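Local coordinates for NAD(P)H-flavin oxidoreductase (Agrobacterium tumefaciens str. C58, PDB 2FRE) that probably uses NAD(P)H to reduce its substrates through bound FMN, as a homodimeric flavoenzyme of the nitroreductase family, at the interface of chains A and B. Numbering follows the deposited sequence. Chains: chain A/B, NAD(P)H-flavin oxidoreductase.

Contacts 1 and 2 belong to the same two-fold interface, with the centres of their C-alpha atoms about 18 Å apart, and each has a twin with the chains exchanged. They share no residue. Contact 1 is peripheral: the C-terminal segment of chain B, just past strand 190-192, lies against helix 67-72 and the end of helix 140-146 of chain A. Contact 2 is central, where the two copies of helix 110-127 meet. One is built round an arginine, the other round a phenylalanine that belongs to the FMN pocket. A C-terminal arm and a central helix pair join the two subunits, the dimer typical of the nitroreductase family.

Contact 1: the interface of chains A and B. Residues chain A 66, 69-70, 146-148; chain B 193-194.
B:Arg194 reaches A:Asp66 from the C-terminal arm that, as is common in nitroreductase-family dimers, extends over the partner subunit. The charged pair is a salt bridge, guanidinium NH1 of B:Arg194 to carboxylate OD2 of A:Asp66 at 3.2 Å, though no N-H is aimed well enough at the carboxylate for a hydrogen bond. The two planes are inclined by 48°, the carboxylate sitting toward one side of the guanidinium plane while its CB lies at the edge. A:Asp148, on the NE side of the group, keeps OD2 4.3 Å from NE of B:Arg194 and may add a weaker attraction.

NH1 of B:Arg194 donates within its own chain to the backbone O of B:Gly193 (3.1 Å, 166° at H). That oxygen lies in the guanidinium plane, although the donor stands well above the carbonyl plane. The bend at chi2 (-74°) folds the arginine back over its own main chain and permits this closure. The same O of B:Gly193 faces the edge of the A:Phe70 ring, in its plane, 3.4 Å from CE1.

The face turned away from A:Asp66 is met by CD2 of A:Leu69, 3.8 Å from CZ of B:Arg194, and, nearer NE, by the polar backbone O of A:Lys146. Lower on the chain, methylene CD of B:Arg194 makes an apolar contact with CA of A:Leu147 at 3.8 Å, while CD2 of that leucine reaches toward the B:Gly193 carbonyl.

Contact 2: the interface of chains A and B. Residues chain A 91, 111, 114-115, 118, 156-157; chain B 112.
B:Phe112 slots its ring between A:Gly115 on helix 110-127 and A:Glu156 on strand 153-162 of chain A. CG lies opposite the backbone N (chi1 -179°), which projects the ring away from its own helix into the partner.

On one face the contact is CH-pi: CA of A:Gly115 stands 3.9 Å from the ring centroid of B:Phe112, displaced toward the rim. Having no side chain, this glycine lets the ring come down onto the helix backbone. A:Trp118, one turn along, meets the CE2-CZ rim from this same side, its CD1 3.4 Å from CE2 of B:Phe112. The indole is nearly parallel to the phenyl plane but shifted past its edge. At the ring's edge, nearly in its plane, CB of A:Ala114 is 4.0 Å from CE1 of B:Phe112.

Aliphatic atoms approach from the opposite side. CB of A:Glu156 is 3.7 Å from CE1 of B:Phe112. CB of A:Ala157 stands off that face near the CE2-CZ edge, 4.2 Å from CE2 of B:Phe112. The bent glutamate chain lays its carboxylate parallel to the ring (1° between planes) but offset, OE1 standing off the same face past the CD1 rim.

The polar support is within chain A: the hydroxyl OG of A:Ser111 donates to OE2 of A:Glu156 (2.7 Å) on its syn side, probably steadying the carboxylate's rotation.

B:Phe112 lies in the first turn of helix 110-127 and belongs to the FMN pocket, placing this packing at the central helix pair of the dimer, beside the flavin site.

Contact 1: the interface of chains A and B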
loop_
_atom_site.group_PDB
_atom_site.type_symbol
_atom_site.label_atom_id
_atom_site.label_comp_id
_atom_site.label_asym_id
_atom_site.label_seq_id
_atom_site.Cartn_x
_atom_site.Cartn_y
_atom_site.Cartn_z
ATOM N N ASP A 66 -25.399 7.097 10.886
ATOM C CA ASP A 66 -24.154 7.376 11.616
ATOM C C ASP A 66 -23.153 8.286 10.921
ATOM O O ASP A 66 -22.037 8.439 11.398
ATOM C CB ASP A 66 -23.448 6.077 11.955
ATOM C CG ASP A 66 -24.230 5.244 12.923
ATOM O OD1 ASP A 66 -24.700 5.769 13.972
ATOM O OD2 ASP A 66 -24.361 4.052 12.620
ATOM N N LEU A 69 -21.550 10.910 13.213
ATOM C CA LEU A 69 -20.571 10.314 14.099
ATOM C C LEU A 69 -19.242 10.136 13.373
ATOM O O LEU A 69 -18.183 10.444 13.923
ATOM C CB LEU A 69 -21.069 8.981 14.637
ATOM C CG LEU A 69 -20.027 8.139 15.391
ATOM C CD1 LEU A 69 -19.523 8.844 16.671
ATOM C CD2 LEU A 69 -20.651 6.806 15.708
ATOM N N PHE A 70 -19.292 9.617 12.152
ATOM C CA PHE A 70 -18.076 9.434 11.366
ATOM C C PHE A 70 -17.387 10.773 11.104
ATOM O O PHE A 70 -16.177 10.864 11.182
ATOM C CB PHE A 70 -18.376 8.705 10.050
ATOM C CG PHE A 70 -18.410 7.211 10.185
ATOM C CD1 PHE A 70 -19.339 6.587 10.999
ATOM C CD2 PHE A 70 -17.499 6.414 9.487
ATOM C CE1 PHE A 70 -19.358 5.173 11.138
ATOM C CE2 PHE A 70 -17.526 5.010 9.619
ATOM C CZ PHE A 70 -18.439 4.401 10.434
ATOM N N LYS A 146 -16.092 4.370 20.013
ATOM C CA LYS A 146 -17.397 4.607 19.386
ATOM C C LYS A 146 -17.762 3.583 18.307
ATOM O O LYS A 146 -18.948 3.351 18.061
ATOM C CB LYS A 146 -17.473 6.021 18.790
ATOM C CG LYS A 146 -17.452 7.149 19.806
ATOM C CD LYS A 146 -18.780 7.324 20.556
ATOM C CE LYS A 146 -18.830 8.701 21.242
ATOM N NZ LYS A 146 -19.872 8.844 22.296
ATOM N N LEU A 147 -16.765 2.994 17.647
ATOM C CA LEU A 147 -17.028 2.041 16.561
ATOM C C LEU A 147 -16.811 0.587 16.983
ATOM O O LEU A 147 -16.835 -0.313 16.142
ATOM C CB LEU A 147 -16.192 2.372 15.309
ATOM C CG LEU A 147 -16.398 3.793 14.739
ATOM C CD1 LEU A 147 -15.690 3.952 13.444
ATOM C CD2 LEU A 147 -17.892 4.160 14.551
ATOM N N ASP A 148 -16.625 0.371 18.283
ATOM C CA ASP A 148 -16.548 -0.973 18.868
ATOM C C ASP A 148 -15.404 -1.779 18.282
ATOM O O ASP A 148 -15.566 -2.950 17.951
ATOM C CB ASP A 148 -17.857 -1.743 18.666
ATOM C CG ASP A 148 -19.045 -1.059 19.307
ATOM O OD1 ASP A 148 -18.872 -0.502 20.413
ATOM O OD2 ASP A 148 -20.147 -1.079 18.698
ATOM N N GLY B 193 -20.954 0.907 9.400
ATOM C CA GLY B 193 -21.456 1.587 10.601
ATOM C C GLY B 193 -20.636 1.340 11.861
ATOM O O GLY B 193 -20.293 2.278 12.574
ATOM N N ARG B 194 -20.344 0.073 12.145
ATOM C CA ARG B 194 -19.619 -0.321 13.356
ATOM C C ARG B 194 -18.787 -1.547 13.051
ATOM O O ARG B 194 -19.132 -2.324 12.162
ATOM C CB ARG B 194 -20.597 -0.687 14.473
ATOM C CG ARG B 194 -21.483 0.444 14.960
ATOM C CD ARG B 194 -20.726 1.438 15.823
ATOM N NE ARG B 194 -21.654 2.318 16.537
ATOM C CZ ARG B 194 -22.248 3.386 16.003
ATOM N NH1 ARG B 194 -22.016 3.731 14.736
ATOM N NH2 ARG B 194 -23.084 4.116 16.733
#

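Contact 2: the interface of chains A and B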
loop_
_atom_site.group_PDB
_atom_site.type_symbol
_atom_site.label_atom_id
_atom_site.label_comp_id
_atom_site.label_asym_id
_atom_site.label_seq_id
_atom_site.Cartn_x
_atom_site.Cartn_y
_atom_site.Cartn_z
ATOM N N VAL A 91 -9.633 2.694 8.067
ATOM C CA VAL A 91 -8.815 1.547 7.779
ATOM C C VAL A 91 -8.153 1.092 9.079
ATOM O O VAL A 91 -7.470 1.849 9.748
ATOM C CB VAL A 91 -7.741 1.828 6.722
ATOM C CG1 VAL A 91 -6.933 0.561 6.475
ATOM C CG2 VAL A 91 -8.359 2.340 5.436
ATOM N N SER A 111 0.589 -3.149 9.558
ATOM C CA SER A 111 0.378 -1.784 9.111
ATOM C C SER A 111 0.830 -1.600 7.663
ATOM O O SER A 111 0.162 -0.952 6.855
ATOM C CB SER A 111 1.104 -0.803 10.049
ATOM O OG SER A 111 0.511 -0.857 11.345
ATOM N N ALA A 114 -1.831 -3.337 5.549
ATOM C CA ALA A 114 -2.970 -2.414 5.510
ATOM C C ALA A 114 -2.771 -1.263 4.496
ATOM O O ALA A 114 -3.709 -0.868 3.820
ATOM C CB ALA A 114 -3.250 -1.862 6.917
ATOM N N GLY A 115 -1.543 -0.757 4.392
ATOM C CA GLY A 115 -1.186 0.284 3.417
ATOM C C GLY A 115 -1.323 -0.161 1.977
ATOM O O GLY A 115 -1.807 0.599 1.118
ATOM N N TRP A 118 -4.941 -0.133 1.370
ATOM C CA TRP A 118 -5.342 1.249 1.191
ATOM C C TRP A 118 -5.000 1.780 -0.198
ATOM O O TRP A 118 -5.853 2.425 -0.822
ATOM C CB TRP A 118 -4.769 2.125 2.301
ATOM C CG TRP A 118 -4.240 3.460 1.887
ATOM C CD1 TRP A 118 -2.941 3.861 1.939
ATOM C CD2 TRP A 118 -5.000 4.586 1.432
ATOM N NE1 TRP A 118 -2.836 5.184 1.517
ATOM C CE2 TRP A 118 -4.085 5.641 1.194
ATOM C CE3 TRP A 118 -6.360 4.801 1.178
ATOM C CZ2 TRP A 118 -4.487 6.894 0.713
ATOM C CZ3 TRP A 118 -6.772 6.052 0.703
ATOM C CH2 TRP A 118 -5.825 7.088 0.474
ATOM N N GLU A 156 -5.458 2.685 11.532
ATOM C CA GLU A 156 -4.387 3.138 10.667
ATOM C C GLU A 156 -4.673 4.517 10.114
ATOM O O GLU A 156 -3.823 5.400 10.196
ATOM C CB GLU A 156 -4.200 2.172 9.487
ATOM C CG GLU A 156 -3.846 0.733 9.898
ATOM C CD GLU A 156 -2.475 0.615 10.527
ATOM O OE1 GLU A 156 -1.688 1.582 10.429
ATOM O OE2 GLU A 156 -2.166 -0.447 11.098
ATOM N N ALA A 157 -5.853 4.699 9.522
ATOM C CA ALA A 157 -6.190 5.962 8.871
ATOM C C ALA A 157 -7.685 6.098 8.581
ATOM O O ALA A 157 -8.402 5.108 8.489
ATOM C CB ALA A 157 -5.393 6.107 7.578
ATOM N N PHE B 112 2.763 1.941 7.158
ATOM C CA PHE B 112 1.525 2.006 6.382
ATOM C C PHE B 112 1.792 2.646 5.018
ATOM O O PHE B 112 1.410 2.120 3.966
ATOM C CB PHE B 112 0.481 2.794 7.188
ATOM C CG PHE B 112 -0.869 2.922 6.521
ATOM C CD1 PHE B 112 -1.807 1.900 6.609
ATOM C CD2 PHE B 112 -1.215 4.093 5.839
ATOM C CE1 PHE B 112 -3.082 2.041 5.993
ATOM C CE2 PHE B 112 -2.484 4.247 5.260
ATOM C CZ PHE B 112 -3.410 3.207 5.343
#